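Local coordinates for protein pyridine synthase TbtD (Thermobispora bispora, PDB 5WA4) that acts as a pyridine synthase in thiomuracin biosynthesis, probably forming the thiopeptide's pyridine ring by a [4+2] aza-cycloaddition, at residues E[41-47]-E[57-62]; E[135-140]-E[268-272]; E[147-151]-E[324-328]. All coordinates share one frame; numbering follows the deposited sequence.

Contact 1: E[41-47]-E[57-62]; sequences APMAYFL and RIYVST
Y45 and Y59 face each other as a hydrogen-bonded pair in the beta hairpin of strands 44-49 and 55-62, whose segments run antiparallel at 164°. Y45 N reaches Y59 O at 3.0 Å, and Y59 N returns the bond to Y45 O. L47 and R57 form a second such pair, and S61 N bonds to M43 O where the hairpin opens. A44, F46, I58 and V60 occupy the other face of the sheet; F34 of helix 22-35 packs against A44, F46 and I58. With chi1 of 76°, Y45 sets its CG between its own N and carbonyl carbon, swinging the ring over Y59. The ring planes differ by 23° but are slid apart, so overlap is slight. Y59 meets the first strand from CB along the CD2-CE2 side of its ring. Its CB sits over the face of the Y45 ring, 4.0 Å from the centroid, in a CH-pi contact. CG is 3.7 Å from Y45 CZ, with Y45 OH over one face of the Y59 ring, toward its rim. CD2 is 3.4 Å from Y45 CE2. Next, CE2 touches L47 CD1 at 3.5 Å, and at the tip OH is 4.2 Å from that same methyl.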
loop_
_atom_site.group_PDB
_atom_site.type_symbol
_atom_site.label_atom_id
_atom_site.label_comp_id
_atom_site.label_asym_id
_atom_site.label_seq_id
_atom_site.Cartn_x
_atom_site.Cartn_y
_atom_site.Cartn_z
ATOM N N ALA E 41 48.000 13.764 20.438
ATOM C CA ALA E 41 46.616 13.469 20.073
ATOM C C ALA E 41 46.542 12.457 18.943
ATOM O O ALA E 41 46.271 12.820 17.800
ATOM C CB ALA E 41 45.908 14.725 19.679
ATOM N N PRO E 42 46.781 11.177 19.252
ATOM C CA PRO E 42 46.772 10.121 18.223
ATOM C C PRO E 42 45.387 9.874 17.633
ATOM O O PRO E 42 45.241 9.163 16.628
ATOM C CB PRO E 42 47.266 8.881 18.983
ATOM C CG PRO E 42 46.897 9.158 20.435
ATOM C CD PRO E 42 47.087 10.648 20.596
ATOM N N MET E 43 44.382 10.474 18.258
ATOM C CA MET E 43 43.003 10.181 17.936
ATOM C C MET E 43 42.395 11.245 17.023
ATOM O O MET E 43 41.791 12.229 17.478
ATOM C CB MET E 43 42.196 10.052 19.222
ATOM C CG MET E 43 40.968 9.172 19.095
ATOM S SD MET E 43 41.395 7.453 18.829
ATOM C CE MET E 43 39.759 6.754 18.618
ATOM N N ALA E 44 42.549 11.043 15.724
ATOM C CA ALA E 44 42.023 12.000 14.774
ATOM C C ALA E 44 41.460 11.323 13.524
ATOM O O ALA E 44 41.802 10.171 13.204
ATOM C CB ALA E 44 43.097 12.990 14.401
ATOM N N TYR E 45 40.573 12.044 12.840
ATOM C CA TYR E 45 40.062 11.618 11.546
ATOM C C TYR E 45 39.400 12.785 10.825
ATOM O O TYR E 45 39.081 13.819 11.432
ATOM C CB TYR E 45 39.089 10.428 11.692
ATOM C CG TYR E 45 37.688 10.735 12.203
ATOM C CD1 TYR E 45 37.418 10.810 13.567
ATOM C CD2 TYR E 45 36.619 10.884 11.322
ATOM C CE1 TYR E 45 36.120 11.059 14.042
ATOM C CE2 TYR E 45 35.317 11.130 11.791
ATOM C CZ TYR E 45 35.076 11.217 13.153
ATOM O OH TYR E 45 33.798 11.456 13.622
ATOM N N PHE E 46 39.220 12.621 9.518
ATOM C CA PHE E 46 38.598 13.654 8.704
ATOM C C PHE E 46 37.493 13.036 7.863
ATOM O O PHE E 46 37.511 11.832 7.587
ATOM C CB PHE E 46 39.644 14.376 7.812
ATOM C CG PHE E 46 40.564 13.441 7.061
ATOM C CD1 PHE E 46 40.272 13.041 5.776
ATOM C CD2 PHE E 46 41.714 12.946 7.660
ATOM C CE1 PHE E 46 41.108 12.178 5.097
ATOM C CE2 PHE E 46 42.558 12.074 6.981
ATOM C CZ PHE E 46 42.253 11.691 5.702
ATOM N N LEU E 47 36.531 13.869 7.477
ATOM C CA LEU E 47 35.489 13.482 6.536
ATOM C C LEU E 47 35.251 14.544 5.442
ATOM O O LEU E 47 35.416 15.762 5.685
ATOM C CB LEU E 47 34.177 13.238 7.282
ATOM C CG LEU E 47 34.138 12.163 8.367
ATOM C CD1 LEU E 47 32.890 12.332 9.208
ATOM C CD2 LEU E 47 34.218 10.769 7.763
ATOM N N ARG E 57 35.844 17.973 7.042
ATOM C CA ARG E 57 35.524 18.077 8.454
ATOM C C ARG E 57 36.629 17.375 9.210
ATOM O O ARG E 57 36.853 16.174 8.999
ATOM C CB ARG E 57 34.147 17.468 8.748
ATOM C CG ARG E 57 33.085 18.505 9.027
ATOM C CD ARG E 57 32.040 18.623 7.935
ATOM N NE ARG E 57 30.887 17.746 8.122
ATOM C CZ ARG E 57 29.609 18.138 8.157
ATOM N NH1 ARG E 57 29.270 19.417 8.054
ATOM N NH2 ARG E 57 28.661 17.235 8.333
ATOM N N ILE E 58 37.358 18.117 10.047
ATOM C CA ILE E 58 38.398 17.486 10.871
ATOM C C ILE E 58 37.939 17.271 12.330
ATOM O O ILE E 58 37.432 18.186 12.997
ATOM C CB ILE E 58 39.717 18.300 10.864
ATOM C CG1 ILE E 58 40.349 18.277 9.469
ATOM C CG2 ILE E 58 40.718 17.720 11.866
ATOM C CD1 ILE E 58 41.298 19.402 9.234
ATOM N N TYR E 59 38.115 16.043 12.807
ATOM C CA TYR E 59 37.793 15.717 14.187
ATOM C C TYR E 59 39.057 15.304 14.921
ATOM O O TYR E 59 39.749 14.396 14.480
ATOM C CB TYR E 59 36.760 14.589 14.244
ATOM C CG TYR E 59 35.467 14.890 13.510
ATOM C CD1 TYR E 59 34.450 15.615 14.115
ATOM C CD2 TYR E 59 35.277 14.459 12.199
ATOM C CE1 TYR E 59 33.272 15.888 13.437
ATOM C CE2 TYR E 59 34.112 14.727 11.516
ATOM C CZ TYR E 59 33.110 15.438 12.135
ATOM O OH TYR E 59 31.946 15.699 11.444
ATOM N N VAL E 60 39.374 15.982 16.021
ATOM C CA VAL E 60 40.456 15.530 16.904
ATOM C C VAL E 60 39.976 15.460 18.360
ATOM O O VAL E 60 39.213 16.318 18.820
ATOM C CB VAL E 60 41.689 16.444 16.820
ATOM C CG1 VAL E 60 42.890 15.769 17.471
ATOM C CG2 VAL E 60 42.008 16.768 15.376
ATOM N N SER E 61 40.392 14.432 19.094
ATOM C CA SER E 61 39.932 14.333 20.480
ATOM C C SER E 61 41.057 14.474 21.491
ATOM O O SER E 61 41.874 13.568 21.669
ATOM C CB SER E 61 39.180 13.019 20.724
ATOM O OG SER E 61 39.978 11.896 20.444
ATOM N N THR E 62 41.081 15.640 22.131
ATOM C CA THR E 62 41.923 15.914 23.292
ATOM C C THR E 62 41.226 16.926 24.185
ATOM O O THR E 62 40.048 17.208 24.002
ATOM C CB THR E 62 43.323 16.455 22.905
ATOM O OG1 THR E 62 43.234 17.182 21.672
ATOM C CG2 THR E 62 44.349 15.330 22.795
#

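Contact 2: E[135-140]-E[268-272]; sequences VRDVLL and ELTLE
R136, in the first turns of helix 135-159, carries a helix-to-loop contact with L269, L271 and E272, in the loop that follows helix 244-265. Its guanidinium is packed on both faces. L269 CD2 lies over one face, 3.3 Å from NH2, while L271 CB and the backbone N of E272 cover the opposite face, with L271 CB 3.3 Å from NH1. T270 N stands near the plane, at the edge. The arginine is bent at chi2 and chi3 (chi3 -54°), which folds its end back toward the loop. E272 N and R136 NH2 are both donors and do not bond to each other. The carboxylate of E272 has the opposite charge, but its OE2 is 4.4 Å from R136 NE, too far for a salt bridge, and its plane is turned 51° from the guanidinium. Any attraction would therefore be mild and not strongly directional.

The remaining touches are apolar or mixed. V135 sets its CB 3.4 Å from the carbonyl O of E268, and its CG2 rests 3.6 Å from E268 CB. L269 CD2 also packs against V135 CB, at 4.1 Å; L269 CD1 makes a looser approach to L139 CD2, at 4.5 Å. L140 CD1 meets E272 OE2 at 3.8 Å. Nearby, L263 of helix 244-265 touches V135, and L316 of helix 307-328 touches both L139 and E272. The chain is not modelled from 273 to 305. The arrangement is that of a surface loop laid against the opening turns of a helix, with an arginine whose guanidinium is packed on both faces, by a leucine methyl and by the loop backbone with L271 CB.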
loop_
_atom_site.group_PDB
_atom_site.type_symbol
_atom_site.label_atom_id
_atom_site.label_comp_id
_atom_site.label_asym_id
_atom_site.label_seq_id
_atom_site.Cartn_x
_atom_site.Cartn_y
_atom_site.Cartn_z
ATOM N N VAL E 135 26.141 4.988 20.810
ATOM C CA VAL E 135 27.117 3.893 20.835
ATOM C C VAL E 135 27.716 3.763 19.431
ATOM O O VAL E 135 28.921 3.602 19.250
ATOM C CB VAL E 135 26.473 2.570 21.320
ATOM C CG1 VAL E 135 27.480 1.434 21.346
ATOM C CG2 VAL E 135 25.873 2.762 22.721
ATOM N N ARG E 136 26.833 3.890 18.452
ATOM C CA ARG E 136 27.153 3.999 17.045
ATOM C C ARG E 136 28.230 4.992 16.675
ATOM O O ARG E 136 29.213 4.624 16.054
ATOM C CB ARG E 136 25.896 4.380 16.298
ATOM C CG ARG E 136 26.124 4.911 14.905
ATOM C CD ARG E 136 24.975 4.498 14.050
ATOM N NE ARG E 136 24.813 3.060 14.153
ATOM C CZ ARG E 136 23.846 2.474 14.861
ATOM N NH1 ARG E 136 22.917 3.218 15.507
ATOM N NH2 ARG E 136 23.808 1.141 14.920
ATOM N N ASP E 137 28.010 6.257 17.013
ATOM C CA ASP E 137 28.914 7.329 16.621
ATOM C C ASP E 137 30.301 7.093 17.199
ATOM O O ASP E 137 31.311 7.496 16.619
ATOM C CB ASP E 137 28.359 8.685 17.082
ATOM C CG ASP E 137 27.028 9.029 16.421
ATOM O OD1 ASP E 137 26.919 8.816 15.190
ATOM O OD2 ASP E 137 26.094 9.487 17.129
ATOM N N VAL E 138 30.331 6.430 18.351
ATOM C CA VAL E 138 31.567 6.166 19.059
ATOM C C VAL E 138 32.331 5.073 18.308
ATOM O O VAL E 138 33.543 5.174 18.099
ATOM C CB VAL E 138 31.275 5.789 20.558
ATOM C CG1 VAL E 138 32.291 4.806 21.121
ATOM C CG2 VAL E 138 31.223 7.045 21.416
ATOM N N LEU E 139 31.611 4.051 17.872
ATOM C CA LEU E 139 32.200 2.986 17.077
ATOM C C LEU E 139 32.699 3.513 15.715
ATOM O O LEU E 139 33.783 3.152 15.240
ATOM C CB LEU E 139 31.178 1.878 16.871
ATOM C CG LEU E 139 31.720 0.595 16.261
ATOM C CD1 LEU E 139 32.716 0.020 17.230
ATOM C CD2 LEU E 139 30.608 -0.409 15.909
ATOM N N LEU E 140 31.901 4.377 15.099
ATOM C CA LEU E 140 32.219 4.962 13.795
ATOM C C LEU E 140 33.507 5.771 13.849
ATOM O O LEU E 140 34.420 5.559 13.049
ATOM C CB LEU E 140 31.064 5.845 13.320
ATOM C CG LEU E 140 30.783 5.855 11.823
ATOM C CD1 LEU E 140 30.507 4.437 11.338
ATOM C CD2 LEU E 140 29.589 6.756 11.543
ATOM N N GLU E 268 23.190 -2.546 22.545
ATOM C CA GLU E 268 23.352 -1.117 22.241
ATOM C C GLU E 268 23.448 -0.717 20.767
ATOM O O GLU E 268 24.070 0.300 20.473
ATOM C CB GLU E 268 24.568 -0.555 22.951
ATOM C CG GLU E 268 24.345 -0.301 24.408
ATOM C CD GLU E 268 25.205 -1.201 25.240
ATOM O OE1 GLU E 268 25.429 -2.332 24.753
ATOM O OE2 GLU E 268 25.630 -0.791 26.355
ATOM N N LEU E 269 22.824 -1.466 19.855
ATOM C CA LEU E 269 22.663 -0.994 18.467
ATOM C C LEU E 269 21.486 -1.733 17.790
ATOM O O LEU E 269 21.012 -2.730 18.342
ATOM C CB LEU E 269 23.959 -1.212 17.637
ATOM C CG LEU E 269 25.371 -0.671 17.940
ATOM C CD1 LEU E 269 26.417 -1.409 17.148
ATOM C CD2 LEU E 269 25.508 0.824 17.710
ATOM N N THR E 270 20.992 -1.208 16.653
ATOM C CA THR E 270 20.423 -1.990 15.515
ATOM C C THR E 270 19.896 -1.086 14.372
ATOM O O THR E 270 18.936 -1.446 13.679
ATOM C CB THR E 270 19.255 -2.965 15.896
ATOM O OG1 THR E 270 19.421 -3.488 17.219
ATOM C CG2 THR E 270 19.211 -4.148 14.919
ATOM N N LEU E 271 20.529 0.077 14.183
ATOM C CA LEU E 271 20.225 0.985 13.072
ATOM C C LEU E 271 21.131 0.685 11.846
ATOM O O LEU E 271 20.613 0.172 10.855
ATOM C CB LEU E 271 20.351 2.448 13.550
ATOM C CG LEU E 271 19.580 3.630 12.946
ATOM C CD1 LEU E 271 19.335 4.687 14.016
ATOM C CD2 LEU E 271 20.343 4.224 11.763
ATOM N N GLU E 272 22.441 0.974 11.952
ATOM C CA GLU E 272 23.475 0.846 10.915
ATOM C C GLU E 272 23.267 -0.356 9.995
ATOM O O GLU E 272 24.177 -1.146 9.763
ATOM C CB GLU E 272 24.834 0.752 11.617
ATOM C CG GLU E 272 25.803 1.999 11.641
ATOM C CD GLU E 272 26.376 2.437 10.340
ATOM O OE1 GLU E 272 26.146 1.749 9.339
ATOM O OE2 GLU E 272 27.002 3.521 10.322
#

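Contact 3: E[147-151]-E[324-328]; sequences TTPSV and HLTRL
H324 and R327 present two flat groups of helix 307-328 to V151 of helix 135-159, in a buried helix-helix contact. V151 CG2 approaches the imidazole at its edge, near the ring plane, 3.4 Å from CE1. L328 CG lies over one face of the imidazole, toward its rim; W249 of helix 244-265 stacks with the imidazole. The same methyl, V151 CG2, also lies over one face of the R327 guanidinium, 3.5 Å from NH1. At the guanidinium edge, R327 NH2 donates to T148 OG1 at 3.2 Å; the bond is fairly straight (158°), with the acceptor near the guanidinium plane. An extended chain, with CG anti to the backbone N (chi1 -154°), carries R327 across to T148. T148 OG1 and R327 NH1 both bond to Y144 O as well, tying the arginine to the turn before, and F46 of strand 44-49 makes a cation-pi contact with it. The segment axes approach to 10.6 Å and make an angle of 39°, and helix 135-159 is kinked around P149 and S150. S150 CB adds a light touch 3.9 Å from H324 NE2. The other methyl of V151 turns to L328, with CG1 4.1 Å from CD2.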
loop_
_atom_site.group_PDB
_atom_site.type_symbol
_atom_site.label_atom_id
_atom_site.label_comp_id
_atom_site.label_asym_id
_atom_site.label_seq_id
_atom_site.Cartn_x
_atom_site.Cartn_y
_atom_site.Cartn_z
ATOM N N THR E 147 41.334 3.637 10.439
ATOM C CA THR E 147 41.491 3.407 9.000
ATOM C C THR E 147 42.148 4.570 8.234
ATOM O O THR E 147 42.344 4.488 7.012
ATOM C CB THR E 147 40.140 3.096 8.317
ATOM O OG1 THR E 147 39.144 4.019 8.768
ATOM C CG2 THR E 147 39.697 1.689 8.633
ATOM N N THR E 148 42.514 5.631 8.941
ATOM C CA THR E 148 43.181 6.753 8.298
ATOM C C THR E 148 44.479 6.424 7.509
ATOM O O THR E 148 44.666 6.930 6.387
ATOM C CB THR E 148 43.486 7.804 9.319
ATOM O OG1 THR E 148 42.254 8.400 9.730
ATOM C CG2 THR E 148 44.375 8.852 8.727
ATOM N N PRO E 149 45.379 5.584 8.067
ATOM C CA PRO E 149 46.519 5.228 7.207
ATOM C C PRO E 149 46.108 4.395 5.999
ATOM O O PRO E 149 46.894 4.261 5.062
ATOM C CB PRO E 149 47.440 4.412 8.139
ATOM C CG PRO E 149 46.587 4.009 9.291
ATOM C CD PRO E 149 45.565 5.099 9.446
ATOM N N SER E 150 44.908 3.831 6.018
ATOM C CA SER E 150 44.425 3.115 4.845
ATOM C C SER E 150 43.937 4.112 3.796
ATOM O O SER E 150 43.855 3.792 2.595
ATOM C CB SER E 150 43.310 2.129 5.210
ATOM O OG SER E 150 43.851 0.875 5.561
ATOM N N VAL E 151 43.612 5.317 4.258
ATOM C CA VAL E 151 43.214 6.373 3.356
ATOM C C VAL E 151 44.431 6.846 2.564
ATOM O O VAL E 151 44.439 6.745 1.330
ATOM C CB VAL E 151 42.575 7.531 4.096
ATOM C CG1 VAL E 151 42.271 8.658 3.147
ATOM C CG2 VAL E 151 41.295 7.060 4.740
ATOM N N HIS E 324 34.231 4.172 3.916
ATOM C CA HIS E 324 35.649 4.406 3.655
ATOM C C HIS E 324 35.827 4.855 2.204
ATOM O O HIS E 324 36.415 5.892 1.940
ATOM C CB HIS E 324 36.437 3.124 3.925
ATOM C CG HIS E 324 37.927 3.229 3.730
ATOM N ND1 HIS E 324 38.707 4.173 4.372
ATOM C CD2 HIS E 324 38.785 2.466 3.002
ATOM C CE1 HIS E 324 39.975 3.989 4.043
ATOM N NE2 HIS E 324 40.051 2.955 3.220
ATOM N N LEU E 325 35.304 4.062 1.268
ATOM C CA LEU E 325 35.403 4.359 -0.154
ATOM C C LEU E 325 34.862 5.768 -0.457
ATOM O O LEU E 325 35.460 6.495 -1.240
ATOM C CB LEU E 325 34.658 3.312 -0.990
ATOM C CG LEU E 325 35.015 1.855 -0.714
ATOM C CD1 LEU E 325 34.177 0.888 -1.532
ATOM C CD2 LEU E 325 36.493 1.582 -0.911
ATOM N N THR E 326 33.760 6.172 0.164
ATOM C CA THR E 326 33.305 7.552 -0.004
ATOM C C THR E 326 34.381 8.523 0.514
ATOM O O THR E 326 34.543 9.632 -0.006
ATOM C CB THR E 326 31.928 7.810 0.700
ATOM O OG1 THR E 326 30.867 7.377 -0.157
ATOM C CG2 THR E 326 31.715 9.302 1.027
ATOM N N ARG E 327 35.147 8.103 1.514
ATOM C CA ARG E 327 36.193 8.973 2.054
ATOM C C ARG E 327 37.389 9.032 1.084
ATOM O O ARG E 327 38.178 9.980 1.111
ATOM C CB ARG E 327 36.643 8.472 3.421
ATOM C CG ARG E 327 37.207 9.513 4.333
ATOM C CD ARG E 327 37.622 8.817 5.608
ATOM N NE ARG E 327 38.400 9.662 6.498
ATOM C CZ ARG E 327 39.237 9.179 7.410
ATOM N NH1 ARG E 327 39.393 7.864 7.525
ATOM N NH2 ARG E 327 39.921 10.001 8.198
ATOM N N LEU E 328 37.513 8.008 0.237
ATOM C CA LEU E 328 38.568 7.949 -0.773
ATOM C C LEU E 328 38.233 8.784 -2.020
ATOM O O LEU E 328 39.110 9.054 -2.840
ATOM C CB LEU E 328 38.840 6.502 -1.202
ATOM C CG LEU E 328 39.289 5.486 -0.148
ATOM C CD1 LEU E 328 39.626 4.151 -0.796
ATOM C CD2 LEU E 328 40.467 6.000 0.651
#

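How the contacts relate
Contact 3 is buried near the middle of the chain, contact 1 is partly buried in the sheet, and contact 2 lies at the surface. Contacts 2 and 3 share helix 135-159 and sit 19 Å apart between centres: its opening turns meet a loop, whereas its middle meets helix 307-328. Contacts 1 and 3 touch directly, with F46 CZ 4.0 Å from V151 CG1, joining the hairpin to the helical part. Chemistry follows place: regular backbone bonds and paired tyrosines in the hairpin, one side-chain hydrogen bond between the two segments amid aliphatic and ring packing in the core, and at the surface an arginine packed on its faces without a salt bridge.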